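Local coordinates for protein luciferase-like monooxygenase (Streptomyces bottropensis, PDB 7BIP) that probably acts as a flavin-dependent-type monooxygenase of the bacterial luciferase family, taking part in the biosynthesis of the aromatic polyketide rishirilide, at residues Glu225-Cys234 and Phe316-Val325; Pro85-Ala93 and Glu135-Glu143. One frame throughout, in Å; residues are numbered along the deposited sequence.

Interaction 1 (Glu225-Cys234 and Phe316-Val325). With EDO (1,2-ethanediol), chain I.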
loop_
_atom_site.group_PDB
_atom_site.type_symbol
_atom_site.label_atom_id
_atom_site.label_comp_id
_atom_site.label_asym_id
_atom_site.label_seq_id
_atom_site.Cartn_x
_atom_site.Cartn_y
_atom_site.Cartn_z
ATOM N N GLU A 225 -15.020 -18.944 -15.001
ATOM C CA GLU A 225 -13.955 -19.589 -14.244
ATOM C C GLU A 225 -13.146 -18.593 -13.423
ATOM O O GLU A 225 -12.496 -18.997 -12.454
ATOM C CB GLU A 225 -13.030 -20.375 -15.183
ATOM C CG GLU A 225 -12.408 -19.552 -16.289
ATOM C CD GLU A 225 -11.476 -20.371 -17.155
ATOM O OE1 GLU A 225 -10.931 -19.829 -18.137
ATOM O OE2 GLU A 225 -11.282 -21.562 -16.852
ATOM N N GLU A 226 -13.189 -17.303 -13.762
ATOM C CA GLU A 226 -12.485 -16.304 -12.963
ATOM C C GLU A 226 -13.263 -15.873 -11.724
ATOM O O GLU A 226 -12.720 -15.125 -10.897
ATOM C CB GLU A 226 -12.140 -15.086 -13.824
ATOM C CG GLU A 226 -10.944 -15.326 -14.726
ATOM C CD GLU A 226 -10.678 -14.185 -15.677
ATOM O OE1 GLU A 226 -11.557 -13.904 -16.520
ATOM O OE2 GLU A 226 -9.586 -13.577 -15.590
ATOM N N ASP A 227 -14.498 -16.345 -11.556
ATOM C CA ASP A 227 -15.307 -16.026 -10.387
ATOM C C ASP A 227 -15.142 -17.033 -9.260
ATOM O O ASP A 227 -15.750 -16.859 -8.202
ATOM C CB ASP A 227 -16.786 -15.943 -10.776
ATOM C CG ASP A 227 -17.098 -14.711 -11.585
ATOM O OD1 ASP A 227 -16.713 -13.605 -11.144
ATOM O OD2 ASP A 227 -17.715 -14.843 -12.663
ATOM N N ILE A 228 -14.345 -18.082 -9.460
ATOM C CA ILE A 228 -14.185 -19.147 -8.479
ATOM C C ILE A 228 -12.691 -19.380 -8.302
ATOM O O ILE A 228 -12.011 -19.795 -9.252
ATOM C CB ILE A 228 -14.888 -20.441 -8.915
ATOM C CG1 ILE A 228 -16.401 -20.225 -9.046
ATOM C CG2 ILE A 228 -14.602 -21.571 -7.941
ATOM C CD1 ILE A 228 -17.096 -21.375 -9.747
ATOM N N HIS A 229 -12.183 -19.106 -7.098
ATOM C CA HIS A 229 -10.761 -19.209 -6.786
ATOM C C HIS A 229 -10.529 -20.257 -5.707
ATOM O O HIS A 229 -11.302 -20.359 -4.758
ATOM C CB HIS A 229 -10.198 -17.872 -6.271
ATOM C CG HIS A 229 -9.880 -16.880 -7.347
ATOM N ND1 HIS A 229 -8.705 -16.156 -7.365
ATOM C CD2 HIS A 229 -10.597 -16.462 -8.417
ATOM C CE1 HIS A 229 -8.707 -15.350 -8.414
ATOM N NE2 HIS A 229 -9.845 -15.512 -9.064
ATOM N N MET A 230 -9.449 -21.027 -5.843
ATOM C CA MET A 230 -8.988 -21.907 -4.774
ATOM C C MET A 230 -7.469 -21.903 -4.790
ATOM O O MET A 230 -6.867 -21.855 -5.862
ATOM C CB MET A 230 -9.487 -23.350 -4.939
ATOM C CG MET A 230 -10.995 -23.483 -5.130
ATOM S SD MET A 230 -11.473 -25.214 -5.193
ATOM C CE MET A 230 -12.940 -25.125 -6.218
ATOM N N SER A 231 -6.852 -21.965 -3.612
ATOM C CA SER A 231 -5.395 -22.013 -3.501
ATOM C C SER A 231 -4.942 -23.420 -3.142
ATOM O O SER A 231 -5.592 -24.107 -2.349
ATOM C CB SER A 231 -4.867 -21.021 -2.462
ATOM O OG SER A 231 -4.967 -19.689 -2.941
ATOM N N TYR A 232 -3.824 -23.845 -3.735
ATOM C CA TYR A 232 -3.219 -25.141 -3.443
ATOM C C TYR A 232 -1.727 -24.954 -3.237
ATOM O O TYR A 232 -1.076 -24.303 -4.054
ATOM C CB TYR A 232 -3.410 -26.131 -4.592
ATOM C CG TYR A 232 -4.802 -26.677 -4.804
ATOM C CD1 TYR A 232 -5.218 -27.846 -4.177
ATOM C CD2 TYR A 232 -5.679 -26.051 -5.681
ATOM C CE1 TYR A 232 -6.487 -28.365 -4.398
ATOM C CE2 TYR A 232 -6.946 -26.555 -5.902
ATOM C CZ TYR A 232 -7.338 -27.713 -5.266
ATOM O OH TYR A 232 -8.594 -28.200 -5.489
ATOM N N ASN A 233 -1.177 -25.559 -2.185
ATOM C CA ASN A 233 0.275 -25.634 -2.072
ATOM C C ASN A 233 0.845 -26.385 -3.270
ATOM O O ASN A 233 0.298 -27.402 -3.707
ATOM C CB ASN A 233 0.676 -26.313 -0.764
ATOM C CG ASN A 233 0.336 -25.470 0.445
ATOM O OD1 ASN A 233 0.329 -24.241 0.371
ATOM N ND2 ASN A 233 0.039 -26.123 1.564
ATOM N N CYS A 234 1.930 -25.856 -3.838
ATOM C CA CYS A 234 2.412 -26.404 -5.098
ATOM C C CYS A 234 3.929 -26.481 -5.078
ATOM O O CYS A 234 4.601 -25.484 -4.787
ATOM C CB CYS A 234 1.925 -25.550 -6.280
ATOM S SG CYS A 234 2.498 -26.154 -7.859
ATOM N N PHE A 316 -14.747 -30.324 -9.986
ATOM C CA PHE A 316 -15.189 -28.967 -9.710
ATOM C C PHE A 316 -15.558 -28.169 -10.945
ATOM O O PHE A 316 -16.199 -27.124 -10.808
ATOM C CB PHE A 316 -14.097 -28.194 -8.951
ATOM C CG PHE A 316 -13.699 -28.818 -7.642
ATOM C CD1 PHE A 316 -14.585 -29.615 -6.929
ATOM C CD2 PHE A 316 -12.429 -28.592 -7.115
ATOM C CE1 PHE A 316 -14.207 -30.190 -5.724
ATOM C CE2 PHE A 316 -12.049 -29.163 -5.919
ATOM C CZ PHE A 316 -12.933 -29.949 -5.214
ATOM N N GLY A 317 -15.172 -28.614 -12.133
ATOM C CA GLY A 317 -15.331 -27.791 -13.309
ATOM C C GLY A 317 -14.135 -26.881 -13.496
ATOM O O GLY A 317 -13.097 -27.020 -12.842
ATOM N N ASP A 318 -14.285 -25.926 -14.409
ATOM C CA ASP A 318 -13.206 -24.983 -14.687
ATOM C C ASP A 318 -13.230 -23.821 -13.700
ATOM O O ASP A 318 -14.284 -23.226 -13.458
ATOM C CB ASP A 318 -13.323 -24.463 -16.116
ATOM C CG ASP A 318 -12.772 -25.432 -17.124
ATOM O OD1 ASP A 318 -11.571 -25.754 -17.035
ATOM O OD2 ASP A 318 -13.542 -25.885 -17.995
ATOM N N PHE A 319 -12.074 -23.489 -13.131
ATOM C CA PHE A 319 -11.989 -22.381 -12.178
ATOM C C PHE A 319 -10.542 -21.890 -12.148
ATOM O O PHE A 319 -9.715 -22.300 -12.970
ATOM C CB PHE A 319 -12.515 -22.801 -10.796
ATOM C CG PHE A 319 -11.684 -23.862 -10.109
ATOM C CD1 PHE A 319 -10.774 -23.512 -9.121
ATOM C CD2 PHE A 319 -11.822 -25.201 -10.440
ATOM C CE1 PHE A 319 -10.007 -24.476 -8.487
ATOM C CE2 PHE A 319 -11.056 -26.173 -9.805
ATOM C CZ PHE A 319 -10.145 -25.805 -8.823
ATOM N N THR A 320 -10.251 -20.978 -11.223
ATOM C CA THR A 320 -8.949 -20.330 -11.105
ATOM C C THR A 320 -8.205 -20.890 -9.897
ATOM O O THR A 320 -8.689 -20.783 -8.763
ATOM C CB THR A 320 -9.124 -18.818 -10.983
ATOM O OG1 THR A 320 -9.790 -18.323 -12.156
ATOM C CG2 THR A 320 -7.776 -18.136 -10.837
ATOM N N ILE A 321 -7.033 -21.483 -10.137
ATOM C CA ILE A 321 -6.194 -22.027 -9.070
ATOM C C ILE A 321 -5.041 -21.065 -8.825
ATOM O O ILE A 321 -4.412 -20.592 -9.781
ATOM C CB ILE A 321 -5.653 -23.421 -9.432
ATOM C CG1 ILE A 321 -6.738 -24.489 -9.251
ATOM C CG2 ILE A 321 -4.413 -23.755 -8.574
ATOM C CD1 ILE A 321 -6.338 -25.902 -9.698
ATOM N N SER A 322 -4.760 -20.784 -7.553
ATOM C CA SER A 322 -3.543 -20.086 -7.152
ATOM C C SER A 322 -2.570 -21.114 -6.596
ATOM O O SER A 322 -2.895 -21.823 -5.635
ATOM C CB SER A 322 -3.811 -18.998 -6.107
ATOM O OG SER A 322 -4.783 -18.077 -6.555
ATOM N N LEU A 323 -1.384 -21.186 -7.195
ATOM C CA LEU A 323 -0.356 -22.139 -6.781
ATOM C C LEU A 323 0.512 -21.487 -5.711
ATOM O O LEU A 323 1.237 -20.533 -5.990
ATOM C CB LEU A 323 0.477 -22.561 -7.989
ATOM C CG LEU A 323 -0.328 -23.061 -9.191
ATOM C CD1 LEU A 323 0.533 -22.996 -10.441
ATOM C CD2 LEU A 323 -0.841 -24.490 -8.946
ATOM N N GLN A 324 0.427 -21.992 -4.485
ATOM C CA GLN A 324 1.193 -21.428 -3.379
ATOM C C GLN A 324 2.613 -21.997 -3.416
ATOM O O GLN A 324 2.820 -23.172 -3.087
ATOM C CB GLN A 324 0.488 -21.738 -2.060
ATOM C CG GLN A 324 1.327 -21.409 -0.849
ATOM C CD GLN A 324 1.783 -19.978 -0.884
ATOM O OE1 GLN A 324 1.001 -19.080 -1.187
ATOM N NE2 GLN A 324 3.053 -19.752 -0.596
ATOM N N VAL A 325 3.603 -21.177 -3.793
ATOM C CA VAL A 325 4.917 -21.692 -4.196
ATOM C C VAL A 325 6.036 -21.347 -3.222
ATOM O O VAL A 325 7.179 -21.752 -3.464
ATOM C CB VAL A 325 5.302 -21.220 -5.615
ATOM C CG1 VAL A 325 4.366 -21.827 -6.675
ATOM C CG2 VAL A 325 5.290 -19.700 -5.711
HETATM C C1 EDO I . -1.360 -22.244 4.110
HETATM O O1 EDO I . -0.047 -21.838 3.713
HETATM C C2 EDO I . -2.351 -21.849 3.022
HETATM O O2 EDO I . -2.375 -22.861 2.008
HETATM O O HOH W 1 7.287 -24.379 -4.923
#

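Interaction 2 (Pro85-Ala93 and Glu135-Glu143)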
loop_
_atom_site.group_PDB
_atom_site.type_symbol
_atom_site.label_atom_id
_atom_site.label_comp_id
_atom_site.label_asym_id
_atom_site.label_seq_id
_atom_site.Cartn_x
_atom_site.Cartn_y
_atom_site.Cartn_z
ATOM N N PRO A 85 -13.810 1.082 5.715
ATOM C CA PRO A 85 -14.124 0.960 4.277
ATOM C C PRO A 85 -13.655 2.137 3.440
ATOM O O PRO A 85 -13.360 1.949 2.255
ATOM C CB PRO A 85 -15.654 0.834 4.247
ATOM C CG PRO A 85 -16.114 1.272 5.592
ATOM C CD PRO A 85 -15.012 0.968 6.556
ATOM N N LEU A 86 -13.592 3.350 4.002
ATOM C CA LEU A 86 -13.068 4.475 3.233
ATOM C C LEU A 86 -11.628 4.215 2.818
ATOM O O LEU A 86 -11.231 4.495 1.680
ATOM C CB LEU A 86 -13.146 5.764 4.053
ATOM C CG LEU A 86 -14.536 6.346 4.313
ATOM C CD1 LEU A 86 -14.428 7.480 5.335
ATOM C CD2 LEU A 86 -15.176 6.834 3.021
ATOM N N LYS A 87 -10.826 3.706 3.746
ATOM C CA LYS A 87 -9.421 3.432 3.468
ATOM C C LYS A 87 -9.265 2.258 2.517
ATOM O O LYS A 87 -8.441 2.302 1.595
ATOM C CB LYS A 87 -8.710 3.130 4.778
ATOM C CG LYS A 87 -8.694 4.291 5.715
ATOM C CD LYS A 87 -7.782 5.340 5.193
ATOM C CE LYS A 87 -6.366 4.818 5.212
ATOM N NZ LYS A 87 -5.978 4.352 6.573
ATOM N N LEU A 88 -10.024 1.188 2.757
ATOM C CA LEU A 88 -9.942 0.013 1.904
ATOM C C LEU A 88 -10.364 0.350 0.481
ATOM O O LEU A 88 -9.673 -0.003 -0.484
ATOM C CB LEU A 88 -10.812 -1.101 2.480
ATOM C CG LEU A 88 -10.669 -2.489 1.865
ATOM C CD1 LEU A 88 -9.201 -2.917 1.788
ATOM C CD2 LEU A 88 -11.466 -3.432 2.746
ATOM N N ALA A 89 -11.499 1.038 0.326
ATOM C CA ALA A 89 -11.927 1.422 -1.015
ATOM C C ALA A 89 -10.890 2.310 -1.687
ATOM O O ALA A 89 -10.581 2.130 -2.872
ATOM C CB ALA A 89 -13.278 2.135 -0.961
ATOM N N GLY A 90 -10.335 3.268 -0.936
ATOM C CA GLY A 90 -9.391 4.208 -1.524
ATOM C C GLY A 90 -8.098 3.551 -1.972
ATOM O O GLY A 90 -7.644 3.777 -3.096
ATOM N N LYS A 91 -7.477 2.735 -1.099
ATOM C CA LYS A 91 -6.196 2.143 -1.497
ATOM C C LYS A 91 -6.383 1.145 -2.627
ATOM O O LYS A 91 -5.527 1.050 -3.516
ATOM C CB LYS A 91 -5.482 1.490 -0.303
ATOM C CG LYS A 91 -6.105 0.201 0.223
ATOM C CD LYS A 91 -5.225 -0.418 1.322
ATOM C CE LYS A 91 -5.220 0.428 2.576
ATOM N NZ LYS A 91 -4.661 -0.346 3.729
ATOM N N LEU A 92 -7.506 0.428 -2.647
ATOM C CA LEU A 92 -7.729 -0.520 -3.736
ATOM C C LEU A 92 -8.007 0.205 -5.049
ATOM O O LEU A 92 -7.606 -0.269 -6.117
ATOM C CB LEU A 92 -8.880 -1.459 -3.392
ATOM C CG LEU A 92 -8.576 -2.501 -2.308
ATOM C CD1 LEU A 92 -9.889 -3.107 -1.850
ATOM C CD2 LEU A 92 -7.592 -3.582 -2.801
ATOM N N ALA A 93 -8.690 1.355 -4.993
ATOM C CA ALA A 93 -8.877 2.147 -6.205
ATOM C C ALA A 93 -7.543 2.681 -6.736
ATOM O O ALA A 93 -7.308 2.682 -7.955
ATOM C CB ALA A 93 -9.877 3.287 -5.955
ATOM N N GLU A 135 -19.910 -4.408 1.419
ATOM C CA GLU A 135 -20.913 -3.611 0.726
ATOM C C GLU A 135 -20.561 -2.130 0.737
ATOM O O GLU A 135 -20.788 -1.430 -0.257
ATOM C CB GLU A 135 -22.284 -3.845 1.347
ATOM C CG GLU A 135 -23.395 -2.946 0.799
ATOM C CD GLU A 135 -23.736 -3.221 -0.665
ATOM O OE1 GLU A 135 -23.178 -4.168 -1.254
ATOM O OE2 GLU A 135 -24.563 -2.473 -1.222
ATOM N N ALA A 136 -20.028 -1.624 1.853
ATOM C CA ALA A 136 -19.637 -0.219 1.886
ATOM C C ALA A 136 -18.556 0.072 0.853
ATOM O O ALA A 136 -18.610 1.099 0.165
ATOM C CB ALA A 136 -19.168 0.173 3.287
ATOM N N VAL A 137 -17.571 -0.826 0.725
ATOM C CA VAL A 137 -16.524 -0.638 -0.280
ATOM C C VAL A 137 -17.122 -0.672 -1.681
ATOM O O VAL A 137 -16.817 0.179 -2.526
ATOM C CB VAL A 137 -15.421 -1.698 -0.113
ATOM C CG1 VAL A 137 -14.502 -1.718 -1.350
ATOM C CG2 VAL A 137 -14.607 -1.417 1.169
ATOM N N ARG A 138 -17.981 -1.662 -1.952
ATOM C CA ARG A 138 -18.631 -1.734 -3.255
ATOM C C ARG A 138 -19.376 -0.444 -3.571
ATOM O O ARG A 138 -19.289 0.067 -4.697
ATOM C CB ARG A 138 -19.590 -2.925 -3.316
ATOM C CG ARG A 138 -20.230 -3.108 -4.694
ATOM C CD ARG A 138 -21.487 -4.012 -4.653
ATOM N NE ARG A 138 -22.635 -3.352 -4.029
ATOM C CZ ARG A 138 -23.355 -2.387 -4.602
ATOM N NH1 ARG A 138 -23.070 -1.974 -5.832
ATOM N NH2 ARG A 138 -24.366 -1.833 -3.948
ATOM N N ARG A 139 -20.097 0.104 -2.586
ATOM C CA ARG A 139 -20.839 1.339 -2.815
ATOM C C ARG A 139 -19.908 2.513 -3.064
ATOM O O ARG A 139 -20.194 3.353 -3.924
ATOM C CB ARG A 139 -21.754 1.642 -1.629
ATOM C CG ARG A 139 -22.957 0.780 -1.635
ATOM C CD ARG A 139 -24.084 1.365 -0.828
ATOM N NE ARG A 139 -24.968 0.271 -0.498
ATOM C CZ ARG A 139 -26.010 0.351 0.310
ATOM N NH1 ARG A 139 -26.333 1.510 0.885
ATOM N NH2 ARG A 139 -26.724 -0.746 0.531
ATOM N N LEU A 140 -18.815 2.613 -2.289
ATOM C CA LEU A 140 -17.853 3.691 -2.510
ATOM C C LEU A 140 -17.260 3.632 -3.911
ATOM O O LEU A 140 -16.947 4.676 -4.498
ATOM C CB LEU A 140 -16.750 3.637 -1.451
ATOM C CG LEU A 140 -17.230 4.113 -0.066
ATOM C CD1 LEU A 140 -16.283 3.639 1.030
ATOM C CD2 LEU A 140 -17.372 5.636 -0.043
ATOM N N TRP A 141 -17.110 2.429 -4.475
ATOM C CA TRP A 141 -16.606 2.311 -5.839
ATOM C C TRP A 141 -17.681 2.603 -6.879
ATOM O O TRP A 141 -17.399 3.233 -7.906
ATOM C CB TRP A 141 -16.085 0.900 -6.091
ATOM C CG TRP A 141 -14.810 0.506 -5.427
ATOM C CD1 TRP A 141 -13.809 1.317 -4.970
ATOM C CD2 TRP A 141 -14.391 -0.837 -5.191
ATOM N NE1 TRP A 141 -12.792 0.546 -4.442
ATOM C CE2 TRP A 141 -13.125 -0.778 -4.574
ATOM C CE3 TRP A 141 -14.973 -2.086 -5.426
ATOM C CZ2 TRP A 141 -12.422 -1.922 -4.204
ATOM C CZ3 TRP A 141 -14.270 -3.229 -5.061
ATOM C CH2 TRP A 141 -13.015 -3.138 -4.451
ATOM N N ALA A 142 -18.904 2.117 -6.652
ATOM C CA ALA A 142 -19.923 2.099 -7.691
ATOM C C ALA A 142 -20.746 3.372 -7.753
ATOM O O ALA A 142 -21.351 3.646 -8.800
ATOM C CB ALA A 142 -20.879 0.919 -7.475
ATOM N N GLU A 143 -20.794 4.143 -6.669
ATOM C CA GLU A 143 -21.744 5.238 -6.526
ATOM C C GLU A 143 -21.040 6.509 -6.056
ATOM O O GLU A 143 -19.881 6.496 -5.634
ATOM C CB GLU A 143 -22.864 4.892 -5.523
ATOM C CG GLU A 143 -23.590 3.573 -5.783
ATOM C CD GLU A 143 -24.416 3.588 -7.053
ATOM O OE1 GLU A 143 -24.629 2.501 -7.634
ATOM O OE2 GLU A 143 -24.856 4.683 -7.470
#

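Interaction 1 (Glu225-Cys234 and Phe316-Val325)
Two neighbouring parallel strands of the TIM barrel, 228-234 and 320-324, pair here, the second strand closing the barrel because its other edge joins strand 2-6. Six backbone hydrogen bonds run from Thr320 N to Ile228 O (2.9 Å) through to Cys234 N to Gln324 O. The turn ahead of strand 228-234 is tied in: the Thr320 hydroxyl, OG1, donates to Glu225 O at 2.8 Å, from above the carbonyl plane. With OG1 beside its backbone N (chi1 -60°), Thr320 has CG2 anti to that N, over the middle of the His229 ring, a CH-pi contact 3.8 Å from its centroid. On this side of the sheet Ser231 OG, whose main polar partner is Asn6, meets Ser322 CB at 3.4 Å, while Ser322 OG bonds with His39 and Lys41. The opposite side, lined by Met230, Tyr232, Ile321 and Leu323, is largely apolar and faces the helical layer. Tyr232 lays ring atom CE2 near Ile321 CD1, and its OH comes to the edge of the Phe316 ring. Met230 makes Met-aromatic contacts with Phe316 and Phe319; its methyl CE lies over one face of the Phe319 ring, toward the rim, a CH-pi contact 3.8 Å from the centroid.

Interaction 2 (Pro85-Ala93 and Glu135-Glu143)
The indole of Trp141 meets helix 85-93 with its edge: Ala89 O lies in the ring plane beside NE1, and Leu92 CD1 approaches CZ2 at 3.7 Å near that plane. Over one face, toward the rim, sits CG1 of Val137 from the preceding turn of the indole's own helix; the ring of His169 also meets the indole, the planes about 35° apart. NE1 donates to Ala89 O at 3.1 Å, with 161° at the hydrogen. This carbonyl already accepts the helical bond from Ala93 N, and the two donors reach it from opposite faces of its plane. Were Trp141 an alanine, Ala89 O would probably lose its second donor, and a gap would open beside Leu92. The methyl of Ala89 also rests on Leu140 CB (CB to CB 3.8 Å), its small size allowing a close approach: the axes of 85-93 and 135-142 come to 8.8 Å with a signed crossing angle of -51°. Val137 divides its methyls: CG1, anti to the backbone N, faces Ala89, whereas CG2 reaches Pro85 and Leu88. Leu140 CD1 touches Pro85 O at 3.6 Å and also reaches Leu86 CD2; Pro85 CB meets Ala136 CB at 3.7 Å. The pair packs on strand 103-107, with Phe107 against Leu88 and Val137 and Val105 against Leu92 and Trp141, while Phe155 of strand 154-158 covers Pro85, Leu86 and Leu140.

In the fold
Both contacts are buried, but they belong to different layers of the barrel. Interaction 1 is in the central sheet, its centre about 9 Å from the chain centre; interaction 2 is in the outer helical layer, about 19 Å out and near the second subunit, which packs its Ala118 on Leu86. They share no elements: their centres are 26 Å apart and their nearest atoms about 12 Å. Strand pairing in 225-234 with 316-325 rests on a ladder of backbone bonds and buries 910 Å², with mostly polar side chains on one face and mostly apolar ones on the other. The segments 85-93 and 135-143 bury 397 Å², chiefly through aliphatic groups, and one indole-to-carbonyl bond supplies their direct polar link.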